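Local structure of putative electron transport related protein (Corynebacterium diphtheriae, 4PQ1) at residues V124-T128 against V140-V145. The protein probably works as a thiol-disulfide oxidoreductase of the thioredoxin-like DsbF type, exchanging electrons through a redox-active CxxC disulfide. Sequence-based numbering, arbitrary orientation.
Sequences VVPTT and VFLREV
This contact holds the cis-proline loop of a thioredoxin fold where it enters the β-hairpin of strands 127-131 and 137-141, against the chain leaving that hairpin toward helix 147-156. V124 (chi1 t) lays CG1 4.0 Å from CB of L142, an apolar touch at the mouth of the loop. V125 points its CA-CB bond away from 140-145 and meets C59 on helix 57-61. The peptide before P126 is cis. The proline ring brings its CG to 3.9 Å from CA of E144 and also touches P58 and C59; C59 pairs with C56 in the CxxC disulfide. A cis-proline beside this motif is the hallmark of thioredoxin-like active sites. T127 (chi1 m) turns its hydroxyl back along its own segment, OG1 donating to O of V124 at 2.8 Å, while its CA makes a CA-H...O contact of 3.3 Å with O of F141. T128 then forms the antiparallel hydrogen-bonded pair with F141, CA to CA 5.0 Å: T128 N to F141 O is 3.0 Å (163°) and F141 N to T128 O 2.8 Å (165°). Both side chains (chi1 m) lie on the sheet face packed by L150 of helix 147-156. T127 CA still stands 5.0 Å from L142 CA. There phi/psi of -97/51 breaks the strand; R143 (-171/161), extended again with CA-CB pointing away, is skipped, and P126 CA lies 5.9 Å from E144 CA. OG1 of T128 is hydrogen-bonded to ND2 of N50; a water accepts from this OG1 at 2.7 Å and donates to O of R143 at 2.6 Å.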
loop_
_atom_site.group_PDB
_atom_site.type_symbol
_atom_site.label_atom_id
_atom_site.label_comp_id
_atom_site.label_asym_id
_atom_site.label_seq_id
_atom_site.Cartn_x
_atom_site.Cartn_y
_atom_site.Cartn_z
ATOM N N VAL A 124 -9.384 8.141 2.837
ATOM C CA VAL A 124 -8.397 8.627 1.881
ATOM C C VAL A 124 -7.945 7.534 0.927
ATOM O O VAL A 124 -7.261 6.601 1.320
ATOM C CB VAL A 124 -7.168 9.217 2.601
ATOM C CG1 VAL A 124 -6.144 9.775 1.593
ATOM C CG2 VAL A 124 -7.605 10.301 3.603
ATOM N N VAL A 125 -8.347 7.660 -0.337
ATOM C CA VAL A 125 -7.933 6.740 -1.388
ATOM C C VAL A 125 -7.587 7.574 -2.615
ATOM O O VAL A 125 -8.404 8.373 -3.060
ATOM C CB VAL A 125 -9.037 5.709 -1.749
ATOM C CG1 VAL A 125 -8.561 4.788 -2.864
ATOM C CG2 VAL A 125 -9.408 4.896 -0.552
ATOM N N PRO A 126 -6.373 7.396 -3.160
ATOM C CA PRO A 126 -5.406 6.400 -2.697
ATOM C C PRO A 126 -4.619 6.842 -1.452
ATOM O O PRO A 126 -4.591 8.028 -1.116
ATOM C CB PRO A 126 -4.487 6.247 -3.903
ATOM C CG PRO A 126 -4.460 7.617 -4.498
ATOM C CD PRO A 126 -5.832 8.202 -4.269
ATOM N N THR A 127 -4.052 5.863 -0.759
ATOM C CA THR A 127 -3.078 6.065 0.320
ATOM C C THR A 127 -1.934 5.121 0.030
ATOM O O THR A 127 -2.157 3.971 -0.383
ATOM C CB THR A 127 -3.656 5.775 1.726
ATOM O OG1 THR A 127 -4.582 6.809 2.089
ATOM C CG2 THR A 127 -2.514 5.680 2.832
ATOM N N THR A 128 -0.710 5.601 0.218
ATOM C CA THR A 128 0.445 4.740 0.044
ATOM C C THR A 128 1.305 4.719 1.294
ATOM O O THR A 128 1.690 5.769 1.818
ATOM C CB THR A 128 1.303 5.172 -1.146
ATOM O OG1 THR A 128 0.530 5.073 -2.340
ATOM C CG2 THR A 128 2.519 4.267 -1.264
ATOM N N VAL A 140 4.083 7.748 5.055
ATOM C CA VAL A 140 2.677 7.611 4.698
ATOM C C VAL A 140 2.244 8.760 3.799
ATOM O O VAL A 140 2.432 9.928 4.136
ATOM C CB VAL A 140 1.768 7.569 5.939
ATOM C CG1 VAL A 140 0.280 7.445 5.512
ATOM C CG2 VAL A 140 2.203 6.432 6.881
ATOM N N PHE A 141 1.670 8.422 2.651
ATOM C CA PHE A 141 1.228 9.417 1.680
ATOM C C PHE A 141 -0.289 9.442 1.593
ATOM O O PHE A 141 -0.900 8.454 1.176
ATOM C CB PHE A 141 1.813 9.128 0.294
ATOM C CG PHE A 141 3.310 9.297 0.211
ATOM C CD1 PHE A 141 3.866 10.543 -0.021
ATOM C CD2 PHE A 141 4.159 8.200 0.338
ATOM C CE1 PHE A 141 5.243 10.701 -0.099
ATOM C CE2 PHE A 141 5.528 8.356 0.259
ATOM C CZ PHE A 141 6.077 9.609 0.039
ATOM N N LEU A 142 -0.891 10.563 1.995
ATOM C CA LEU A 142 -2.345 10.720 1.957
ATOM C C LEU A 142 -2.739 11.470 0.684
ATOM O O LEU A 142 -3.472 12.459 0.706
ATOM C CB LEU A 142 -2.844 11.459 3.200
ATOM C CG LEU A 142 -2.406 10.807 4.524
ATOM C CD1 LEU A 142 -2.824 11.656 5.717
ATOM C CD2 LEU A 142 -2.934 9.369 4.645
ATOM N N ARG A 143 -2.227 10.972 -0.428
ATOM C CA ARG A 143 -2.355 11.625 -1.698
ATOM C C ARG A 143 -1.854 10.651 -2.728
ATOM O O ARG A 143 -1.191 9.677 -2.381
ATOM C CB ARG A 143 -1.567 12.934 -1.749
ATOM C CG ARG A 143 -0.078 12.786 -1.474
ATOM C CD ARG A 143 0.672 14.006 -1.986
ATOM N NE ARG A 143 2.095 13.999 -1.663
ATOM C CZ ARG A 143 3.048 13.561 -2.475
ATOM N NH1 ARG A 143 2.737 13.082 -3.669
ATOM N NH2 ARG A 143 4.320 13.606 -2.097
ATOM N N GLU A 144 -2.244 10.885 -3.980
ATOM C CA GLU A 144 -1.620 10.244 -5.116
ATOM C C GLU A 144 -0.095 10.458 -5.057
ATOM O O GLU A 144 0.372 11.534 -4.651
ATOM C CB GLU A 144 -2.203 10.822 -6.411
ATOM C CG GLU A 144 -1.670 10.187 -7.675
ATOM C CD GLU A 144 -2.377 10.693 -8.940
ATOM O OE1 GLU A 144 -1.947 10.273 -10.042
ATOM O OE2 GLU A 144 -3.337 11.508 -8.830
ATOM N N VAL A 145 0.673 9.441 -5.444
ATOM C CA VAL A 145 2.129 9.547 -5.463
ATOM C C VAL A 145 2.678 9.291 -6.860
ATOM O O VAL A 145 2.038 8.605 -7.654
ATOM C CB VAL A 145 2.801 8.542 -4.501
ATOM C CG1 VAL A 145 2.635 8.981 -3.062
ATOM C CG2 VAL A 145 2.254 7.126 -4.713
HETATM O O HOH W 1 -0.875 7.215 -3.192
#